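Local atomic coordinates of transferrin binding protein B (Actinobacillus suis, PDB entry 3PQU), a protein that probably binds host transferrin at the bacterial outer surface as a lipoprotein co-receptor for iron acquisition. Residues 164-169 with 332-337; 50-55 with 65-70; 340-345 with 548-553. All coordinates share one frame; numbering follows the deposited sequence.

How the interactions relate
Interactions 1 and 3 share strand 333-343, which begins at the first and ends at the second, their centres about 28 Å apart. Interaction 1 pairs that strand edge to edge with strand 163-165, whereas interaction 3 sets its far end against strand 544-551 of a different sheet, in the C-lobe barrel. Interaction 2 lies apart in the N-lobe, its centre about 50 Å from that of interaction 1 and about 58 Å from that of interaction 3, with the chain's centre in between. It links handle and barrel in the N-lobe as interaction 3 does in the C-lobe, and interaction 1 connects the two lobes. No ligand is bound at any of them.

Interaction 1. Residues 164-169 with 332-337; sequences LPKGNK and TTERII
A short antiparallel beta ladder pairs L164 and P165, at the end of strand 163-165, with E334 and T333, at the start of strand 333-343. L164 and E334 are a hydrogen-bonded pair: L164 N donates to E334 O at 3.1 Å, and E334 N returns a bond to L164 O at 2.8 Å. The first donor stands above its carbonyl plane, 38° out of it, while the second lies closer to the plane. P165 and T333 follow as a non-hydrogen-bonded pair with their CA atoms 4.2 Å apart, a position where the ladder asks no N-H of proline. A CA-H...O contact fills this step, P165 CA to T332 O at 3.5 Å. One residue on, K166 N donates to the same oxygen, T332 O, at 3.0 Å.

K166 then folds back over the partner strand. Bends at chi2 (-79°) and chi3 turn its chain toward E334, CD resting 3.7 Å from E334 CB, and NZ forms a salt bridge of 3.1 Å with E334 OE1. The ammonium comes in from above the carboxylate plane, 37° out of it. The other oxygen, E334 OE2, accepts from the backbone N of T428, so both branches of the carboxylate are engaged. On the face that carries L164 and E334, L164 CG also touches I336 CD1 at 3.9 Å, the two side chains crossing obliquely. Just before L164, E163 accepts from T333 OG1 and forms a salt bridge with R335.

Strand 163-165 lies in sequence between handle and barrel strands of the N-lobe, yet it adds to the sheet of the C-lobe handle; this edge-strand pairing is an interlobe junction in the bilobed, handle-and-barrel architecture of TbpB.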
loop_
_atom_site.group_PDB
_atom_site.type_symbol
_atom_site.label_atom_id
_atom_site.label_comp_id
_atom_site.label_asym_id
_atom_site.label_seq_id
_atom_site.Cartn_x
_atom_site.Cartn_y
_atom_site.Cartn_z
ATOM N N LEU A 164 11.484 6.737 -3.034
ATOM C CA LEU A 164 12.245 6.222 -1.893
ATOM C C LEU A 164 13.519 7.041 -1.709
ATOM O O LEU A 164 14.081 7.533 -2.674
ATOM C CB LEU A 164 12.579 4.723 -2.062
ATOM C CG LEU A 164 11.424 3.710 -2.209
ATOM C CD1 LEU A 164 11.937 2.272 -2.430
ATOM C CD2 LEU A 164 10.502 3.746 -0.998
ATOM N N PRO A 165 13.968 7.202 -0.456
ATOM C CA PRO A 165 15.217 7.930 -0.232
ATOM C C PRO A 165 16.404 7.182 -0.827
ATOM O O PRO A 165 16.347 5.967 -0.998
ATOM C CB PRO A 165 15.335 7.974 1.295
ATOM C CG PRO A 165 13.926 7.738 1.814
ATOM C CD PRO A 165 13.324 6.795 0.806
ATOM N N LYS A 166 17.455 7.921 -1.160
ATOM C CA LYS A 166 18.718 7.347 -1.606
ATOM C C LYS A 166 19.618 7.184 -0.383
ATOM O O LYS A 166 19.517 7.959 0.569
ATOM C CB LYS A 166 19.394 8.297 -2.599
ATOM C CG LYS A 166 18.549 8.655 -3.804
ATOM C CD LYS A 166 18.560 7.536 -4.818
ATOM C CE LYS A 166 19.958 7.310 -5.369
ATOM N NZ LYS A 166 20.017 6.114 -6.254
ATOM N N GLY A 167 20.502 6.190 -0.405
ATOM C CA GLY A 167 21.436 5.999 0.693
ATOM C C GLY A 167 21.533 4.584 1.226
ATOM O O GLY A 167 20.680 3.740 0.941
ATOM N N ASN A 168 22.578 4.331 2.006
ATOM C CA ASN A 168 22.859 3.005 2.556
ATOM C C ASN A 168 22.327 2.814 3.970
ATOM O O ASN A 168 22.316 1.694 4.484
ATOM C CB ASN A 168 24.369 2.729 2.568
ATOM C CG ASN A 168 24.934 2.493 1.177
ATOM O OD1 ASN A 168 25.957 3.069 0.804
ATOM N ND2 ASN A 168 24.270 1.642 0.404
ATOM N N LYS A 169 21.916 3.900 4.618
ATOM C CA LYS A 169 21.394 3.758 5.967
ATOM C C LYS A 169 20.465 4.890 6.357
ATOM O O LYS A 169 20.907 6.000 6.646
ATOM C CB LYS A 169 22.538 3.639 6.976
ATOM C CG LYS A 169 22.084 3.413 8.414
ATOM C CD LYS A 169 23.277 3.309 9.358
ATOM C CE LYS A 169 22.845 2.923 10.765
ATOM N NZ LYS A 169 24.008 2.607 11.642
ATOM N N THR A 332 17.073 13.434 -0.582
ATOM C CA THR A 332 17.010 13.163 -2.005
ATOM C C THR A 332 16.305 11.825 -2.223
ATOM O O THR A 332 16.672 10.816 -1.626
ATOM C CB THR A 332 18.422 13.121 -2.603
ATOM O OG1 THR A 332 19.049 14.388 -2.392
ATOM C CG2 THR A 332 18.376 12.818 -4.093
ATOM N N THR A 333 15.273 11.824 -3.060
ATOM C CA THR A 333 14.545 10.598 -3.339
ATOM C C THR A 333 14.614 10.246 -4.812
ATOM O O THR A 333 14.920 11.079 -5.658
ATOM C CB THR A 333 13.083 10.705 -2.911
ATOM O OG1 THR A 333 12.453 11.780 -3.613
ATOM C CG2 THR A 333 12.991 10.971 -1.412
ATOM N N GLU A 334 14.336 8.989 -5.107
ATOM C CA GLU A 334 14.249 8.538 -6.480
ATOM C C GLU A 334 12.889 7.875 -6.682
ATOM O O GLU A 334 12.481 6.999 -5.905
ATOM C CB GLU A 334 15.388 7.574 -6.793
ATOM C CG GLU A 334 15.296 6.945 -8.163
ATOM C CD GLU A 334 16.573 6.242 -8.565
ATOM O OE1 GLU A 334 17.669 6.718 -8.198
ATOM O OE2 GLU A 334 16.483 5.210 -9.257
ATOM N N ARG A 335 12.175 8.308 -7.713
ATOM C CA ARG A 335 10.819 7.827 -7.944
ATOM C C ARG A 335 10.819 6.369 -8.403
ATOM O O ARG A 335 11.616 6.000 -9.257
ATOM C CB ARG A 335 10.118 8.709 -8.971
ATOM C CG ARG A 335 8.643 8.457 -9.044
ATOM C CD ARG A 335 7.904 9.630 -9.675
ATOM N NE ARG A 335 6.462 9.431 -9.546
ATOM C CZ ARG A 335 5.720 9.917 -8.555
ATOM N NH1 ARG A 335 6.277 10.663 -7.604
ATOM N NH2 ARG A 335 4.418 9.668 -8.520
ATOM N N ILE A 336 9.945 5.544 -7.820
ATOM C CA ILE A 336 9.834 4.140 -8.218
ATOM C C ILE A 336 8.545 3.787 -8.954
ATOM O O ILE A 336 8.507 2.831 -9.727
ATOM C CB ILE A 336 9.966 3.170 -7.029
ATOM C CG1 ILE A 336 8.976 3.522 -5.910
ATOM C CG2 ILE A 336 11.388 3.146 -6.516
ATOM C CD1 ILE A 336 8.833 2.391 -4.872
ATOM N N ILE A 337 7.495 4.559 -8.711
ATOM C CA ILE A 337 6.162 4.221 -9.196
ATOM C C ILE A 337 5.415 5.432 -9.741
ATOM O O ILE A 337 5.495 6.525 -9.187
ATOM C CB ILE A 337 5.303 3.618 -8.050
ATOM C CG1 ILE A 337 5.905 2.306 -7.551
ATOM C CG2 ILE A 337 3.877 3.382 -8.512
ATOM C CD1 ILE A 337 5.200 1.739 -6.264
#

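Interaction 2. Residues 50-55 with 65-70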
loop_
_atom_site.group_PDB
_atom_site.type_symbol
_atom_site.label_atom_id
_atom_site.label_comp_id
_atom_site.label_asym_id
_atom_site.label_seq_id
_atom_site.Cartn_x
_atom_site.Cartn_y
_atom_site.Cartn_z
ATOM N N ARG A 50 -9.632 -14.974 22.882
ATOM C CA ARG A 50 -10.315 -15.050 24.184
ATOM C C ARG A 50 -10.791 -16.483 24.320
ATOM O O ARG A 50 -11.411 -17.003 23.407
ATOM C CB ARG A 50 -11.547 -14.124 24.184
ATOM C CG ARG A 50 -11.259 -12.628 24.402
ATOM C CD ARG A 50 -12.191 -11.728 23.594
ATOM N NE ARG A 50 -13.614 -11.825 23.946
ATOM C CZ ARG A 50 -14.184 -11.175 24.956
ATOM N NH1 ARG A 50 -13.464 -10.387 25.755
ATOM N NH2 ARG A 50 -15.476 -11.324 25.189
ATOM N N ARG A 51 -10.520 -17.125 25.450
ATOM C CA ARG A 51 -10.934 -18.528 25.613
ATOM C C ARG A 51 -12.440 -18.645 25.822
ATOM O O ARG A 51 -13.030 -17.833 26.518
ATOM C CB ARG A 51 -10.206 -19.192 26.780
ATOM C CG ARG A 51 -10.402 -20.714 26.830
ATOM C CD ARG A 51 -9.480 -21.332 27.856
ATOM N NE ARG A 51 -9.748 -20.849 29.213
ATOM C CZ ARG A 51 -10.597 -21.442 30.049
ATOM N NH1 ARG A 51 -11.267 -22.512 29.652
ATOM N NH2 ARG A 51 -10.792 -20.957 31.267
ATOM N N ASN A 52 -13.068 -19.634 25.194
ATOM C CA ASN A 52 -14.466 -19.923 25.474
ATOM C C ASN A 52 -14.506 -20.706 26.769
ATOM O O ASN A 52 -14.042 -21.854 26.826
ATOM C CB ASN A 52 -15.107 -20.758 24.355
ATOM C CG ASN A 52 -16.597 -20.987 24.586
ATOM O OD1 ASN A 52 -17.151 -20.528 25.594
ATOM N ND2 ASN A 52 -17.254 -21.700 23.661
ATOM N N ARG A 53 -15.080 -20.100 27.797
ATOM C CA ARG A 53 -15.182 -20.736 29.110
ATOM C C ARG A 53 -16.475 -21.537 29.360
ATOM O O ARG A 53 -16.668 -22.093 30.450
ATOM C CB ARG A 53 -14.954 -19.667 30.187
ATOM C CG ARG A 53 -13.568 -18.997 30.003
ATOM C CD ARG A 53 -13.471 -17.637 30.673
ATOM N NE ARG A 53 -13.818 -17.736 32.083
ATOM C CZ ARG A 53 -13.886 -16.704 32.913
ATOM N NH1 ARG A 53 -13.616 -15.477 32.482
ATOM N NH2 ARG A 53 -14.227 -16.906 34.179
ATOM N N ALA A 54 -17.347 -21.612 28.351
ATOM C CA ALA A 54 -18.648 -22.293 28.503
ATOM C C ALA A 54 -18.461 -23.777 28.808
ATOM O O ALA A 54 -17.450 -24.382 28.428
ATOM C CB ALA A 54 -19.506 -22.106 27.259
ATOM N N LEU A 55 -19.440 -24.364 29.483
ATOM C CA LEU A 55 -19.363 -25.762 29.898
ATOM C C LEU A 55 -20.160 -26.695 28.977
ATOM O O LEU A 55 -20.054 -27.917 29.094
ATOM C CB LEU A 55 -19.872 -25.908 31.338
ATOM C CG LEU A 55 -19.242 -24.946 32.351
ATOM C CD1 LEU A 55 -19.856 -25.149 33.722
ATOM C CD2 LEU A 55 -17.735 -25.132 32.408
ATOM N N THR A 65 -14.512 -31.620 28.231
ATOM C CA THR A 65 -13.454 -30.742 28.700
ATOM C C THR A 65 -13.705 -29.340 28.172
ATOM O O THR A 65 -13.723 -29.134 26.959
ATOM C CB THR A 65 -12.088 -31.203 28.150
ATOM O OG1 THR A 65 -11.856 -32.572 28.503
ATOM C CG2 THR A 65 -10.961 -30.327 28.688
ATOM N N PRO A 66 -13.891 -28.365 29.069
ATOM C CA PRO A 66 -13.994 -26.982 28.596
ATOM C C PRO A 66 -12.799 -26.652 27.699
ATOM O O PRO A 66 -11.750 -27.247 27.870
ATOM C CB PRO A 66 -13.933 -26.173 29.890
ATOM C CG PRO A 66 -14.477 -27.094 30.924
ATOM C CD PRO A 66 -14.012 -28.465 30.532
ATOM N N ASP A 67 -12.959 -25.753 26.737
ATOM C CA ASP A 67 -11.870 -25.453 25.825
ATOM C C ASP A 67 -10.596 -25.121 26.603
ATOM O O ASP A 67 -10.641 -24.428 27.630
ATOM C CB ASP A 67 -12.223 -24.251 24.939
ATOM C CG ASP A 67 -13.327 -24.556 23.959
ATOM O OD1 ASP A 67 -13.927 -25.645 24.063
ATOM O OD2 ASP A 67 -13.601 -23.704 23.090
ATOM N N THR A 68 -9.461 -25.618 26.119
ATOM C CA THR A 68 -8.168 -25.259 26.704
ATOM C C THR A 68 -7.392 -24.272 25.843
ATOM O O THR A 68 -6.312 -23.843 26.239
ATOM C CB THR A 68 -7.263 -26.477 26.867
ATOM O OG1 THR A 68 -7.028 -27.058 25.568
ATOM C CG2 THR A 68 -7.922 -27.517 27.795
ATOM N N THR A 69 -7.915 -23.938 24.663
ATOM C CA THR A 69 -7.208 -23.056 23.738
ATOM C C THR A 69 -8.118 -22.093 22.979
ATOM O O THR A 69 -9.317 -22.312 22.860
ATOM C CB THR A 69 -6.505 -23.872 22.649
ATOM O OG1 THR A 69 -7.500 -24.482 21.820
ATOM C CG2 THR A 69 -5.613 -24.957 23.255
ATOM N N ASP A 70 -7.517 -21.047 22.422
ATOM C CA ASP A 70 -8.154 -20.270 21.367
ATOM C C ASP A 70 -7.042 -19.825 20.424
ATOM O O ASP A 70 -6.194 -18.993 20.776
ATOM C CB ASP A 70 -8.940 -19.063 21.904
ATOM C CG ASP A 70 -9.788 -18.396 20.821
ATOM O OD1 ASP A 70 -9.758 -17.151 20.696
ATOM O OD2 ASP A 70 -10.468 -19.123 20.066
HETATM O O HOH W 1 -11.711 -15.600 20.819
HETATM O O HOH W 2 -11.909 -21.281 23.122
HETATM O O HOH W 3 -15.526 -24.080 26.219
HETATM O O HOH W 4 -15.611 -23.185 21.616
#
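R50 meets D70 through its backbone: R50 N donates to D70 OD1 at 3.1 Å, reaching the oxygen on its anti side and 28° out of the carboxylate plane. The same oxygen lies 3.2 Å from R50 O, an acceptor-acceptor approach that is not a bond, while the R50 guanidinium turns away to the carbonyls of I149 and Y131.

R51 sends its side chain to the backbone at D67. NH1 donates to D67 O at 2.9 Å, and the C=O...donor angle of 166° places it nearly along the C=O axis, with the oxygen at the edge of the guanidinium. CD lies 3.3 Å from the same D67 O, and beyond it the bend at chi3, 62°, sets the direction of NE. R53 CG lies over one guanidinium face, and NH2 bonds N199 OD1. The D67 carboxylate is no partner of this arginine; its OD1 forms a salt bridge with K63.

The two segments run in nearly opposite directions, yet no direct backbone hydrogen bond joins them. This is the irregular return of a loop between strand 43-47 of the handle and strand 69-70, which pairs with strand 170-183 in the N-lobe barrel sheet. At N52 water molecules bridge the two backbones. One molecule accepts from N52 N and donates to D67 OD2 and T69 O; another donates to N52 O and A54 O and accepts from D67 N. N52 CB also packs against D67 OD2 at 3.5 Å.

N52 OD1 accepts from A54 N at 3.0 Å, an Asx turn, and takes a further N-H from F145 in strand 142-146, while ND2 donates to Y143 O. At the end of the segment, L55 CD2 touches P66 CG at 4.1 Å.

Interaction 3. Residues 340-345 with 548-553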
loop_
_atom_site.group_PDB
_atom_site.type_symbol
_atom_site.label_atom_id
_atom_site.label_comp_id
_atom_site.label_asym_id
_atom_site.label_seq_id
_atom_site.Cartn_x
_atom_site.Cartn_y
_atom_site.Cartn_z
ATOM N N THR A 340 -1.624 7.019 -11.576
ATOM C CA THR A 340 -2.433 8.232 -11.667
ATOM C C THR A 340 -3.794 7.946 -12.287
ATOM O O THR A 340 -3.932 7.082 -13.155
ATOM C CB THR A 340 -1.757 9.296 -12.575
ATOM O OG1 THR A 340 -0.454 9.626 -12.073
ATOM C CG2 THR A 340 -2.604 10.558 -12.642
ATOM N N LYS A 341 -4.795 8.683 -11.830
ATOM C CA LYS A 341 -6.123 8.631 -12.406
ATOM C C LYS A 341 -6.466 10.040 -12.873
ATOM O O LYS A 341 -6.342 11.006 -12.113
ATOM C CB LYS A 341 -7.144 8.157 -11.369
ATOM C CG LYS A 341 -8.545 7.910 -11.927
ATOM C CD LYS A 341 -9.505 7.411 -10.844
ATOM C CE LYS A 341 -9.664 8.425 -9.712
ATOM N NZ LYS A 341 -10.658 7.991 -8.681
ATOM N N ILE A 342 -6.872 10.158 -14.132
ATOM C CA ILE A 342 -7.327 11.433 -14.668
ATOM C C ILE A 342 -8.830 11.430 -14.883
ATOM O O ILE A 342 -9.361 10.590 -15.615
ATOM C CB ILE A 342 -6.652 11.753 -16.001
ATOM C CG1 ILE A 342 -5.178 12.079 -15.775
ATOM C CG2 ILE A 342 -7.359 12.921 -16.688
ATOM C CD1 ILE A 342 -4.449 12.471 -17.036
ATOM N N ASP A 343 -9.514 12.390 -14.267
ATOM C CA ASP A 343 -10.966 12.455 -14.389
ATOM C C ASP A 343 -11.390 13.069 -15.715
ATOM O O ASP A 343 -10.894 14.124 -16.110
ATOM C CB ASP A 343 -11.601 13.228 -13.234
ATOM C CG ASP A 343 -13.122 13.183 -13.283
ATOM O OD1 ASP A 343 -13.724 12.429 -12.489
ATOM O OD2 ASP A 343 -13.714 13.880 -14.137
ATOM N N LEU A 344 -12.326 12.416 -16.393
ATOM C CA LEU A 344 -12.717 12.849 -17.731
ATOM C C LEU A 344 -13.831 13.903 -17.749
ATOM O O LEU A 344 -14.416 14.183 -18.801
ATOM C CB LEU A 344 -13.093 11.645 -18.600
ATOM C CG LEU A 344 -11.924 10.750 -19.009
ATOM C CD1 LEU A 344 -12.380 9.677 -19.987
ATOM C CD2 LEU A 344 -10.806 11.593 -19.604
ATOM N N THR A 345 -14.113 14.490 -16.590
ATOM C CA THR A 345 -15.121 15.544 -16.500
ATOM C C THR A 345 -14.517 16.812 -15.915
ATOM O O THR A 345 -14.926 17.923 -16.249
ATOM C CB THR A 345 -16.318 15.120 -15.634
ATOM O OG1 THR A 345 -16.429 13.692 -15.633
ATOM C CG2 THR A 345 -17.607 15.735 -16.170
ATOM N N GLN A 548 1.108 11.333 -19.217
ATOM C CA GLN A 548 -0.254 11.829 -19.244
ATOM C C GLN A 548 -0.259 13.342 -19.346
ATOM O O GLN A 548 0.731 14.011 -19.035
ATOM C CB GLN A 548 -0.987 11.439 -17.961
ATOM C CG GLN A 548 -0.994 12.564 -16.935
ATOM C CD GLN A 548 -0.403 12.150 -15.612
ATOM O OE1 GLN A 548 -0.229 10.960 -15.342
ATOM N NE2 GLN A 548 -0.094 13.133 -14.773
ATOM N N PHE A 549 -1.390 13.880 -19.776
ATOM C CA PHE A 549 -1.634 15.304 -19.662
ATOM C C PHE A 549 -3.128 15.567 -19.585
ATOM O O PHE A 549 -3.946 14.715 -19.946
ATOM C CB PHE A 549 -0.969 16.083 -20.798
ATOM C CG PHE A 549 -1.390 15.650 -22.172
ATOM C CD1 PHE A 549 -2.487 16.229 -22.791
ATOM C CD2 PHE A 549 -0.672 14.688 -22.862
ATOM C CE1 PHE A 549 -2.870 15.845 -24.072
ATOM C CE2 PHE A 549 -1.052 14.295 -24.141
ATOM C CZ PHE A 549 -2.152 14.878 -24.747
ATOM N N HIS A 550 -3.479 16.737 -19.075
ATOM C CA HIS A 550 -4.874 17.092 -18.913
ATOM C C HIS A 550 -4.999 18.598 -18.794
ATOM O O HIS A 550 -4.104 19.268 -18.277
ATOM C CB HIS A 550 -5.465 16.406 -17.680
ATOM C CG HIS A 550 -4.711 16.679 -16.415
ATOM N ND1 HIS A 550 -4.861 17.648 -15.481
ATOM C CD2 HIS A 550 -3.665 15.894 -15.990
ATOM C CE1 HIS A 550 -3.903 17.434 -14.520
ATOM N NE2 HIS A 550 -3.197 16.369 -14.847
ATOM N N HIS A 551 -6.104 19.132 -19.294
ATOM C CA HIS A 551 -6.351 20.556 -19.174
ATOM C C HIS A 551 -7.838 20.861 -19.156
ATOM O O HIS A 551 -8.626 20.239 -19.870
ATOM C CB HIS A 551 -5.661 21.322 -20.296
ATOM C CG HIS A 551 -5.605 22.797 -20.063
ATOM N ND1 HIS A 551 -4.769 23.371 -19.128
ATOM C CD2 HIS A 551 -6.280 23.820 -20.640
ATOM C CE1 HIS A 551 -4.932 24.680 -19.140
ATOM N NE2 HIS A 551 -5.843 24.979 -20.049
ATOM N N LYS A 552 -8.208 21.819 -18.317
ATOM C CA LYS A 552 -9.590 22.240 -18.177
ATOM C C LYS A 552 -9.682 23.712 -18.542
ATOM O O LYS A 552 -9.048 24.558 -17.913
ATOM C CB LYS A 552 -10.066 22.016 -16.743
ATOM C CG LYS A 552 -11.452 22.560 -16.445
ATOM C CD LYS A 552 -12.530 21.521 -16.690
ATOM C CE LYS A 552 -13.880 22.017 -16.203
ATOM N NZ LYS A 552 -14.916 20.948 -16.236
ATOM N N SER A 553 -10.435 24.006 -19.595
ATOM C CA SER A 553 -10.593 25.374 -20.075
ATOM C C SER A 553 -12.013 25.565 -20.569
ATOM O O SER A 553 -12.670 24.605 -20.977
ATOM C CB SER A 553 -9.599 25.679 -21.204
ATOM O OG SER A 553 -9.687 27.031 -21.623
#
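Strands 340-343 and 548-551 run in roughly the same direction, their axes 29° apart and 8.6 Å at closest approach, a spacing bridged by side chains and not by a backbone ladder. I342 has the largest share of the contact. Its CD1 reaches between two residues of the facing strand, 3.5 Å from Q548 CG and 3.7 Å from H550 CD2, meeting the imidazole obliquely. The H550 ring stands where chi1 of 55° sets CG between its own backbone N and carbonyl carbon, and its ND1 makes a weak hydrogen bond to F347 O. T340 and Q548 cross at about a right angle, with T340 CG2 at 3.6 Å from Q548 OE1.

Past the strand ends, the bent K552 chain brings NZ to T345 O at 3.0 Å, in the carbonyl plane. T345 is bonded to D343 OD2, which accepts from T345 N in an Asx turn and from T345 OG1.

Strand 340-343 pairs with strand 413-424 in the C-lobe handle sheet, while strand 548-551 lies between strands 531-538 and 557-568 of the C-lobe barrel, so the contact packs handle against barrel wall.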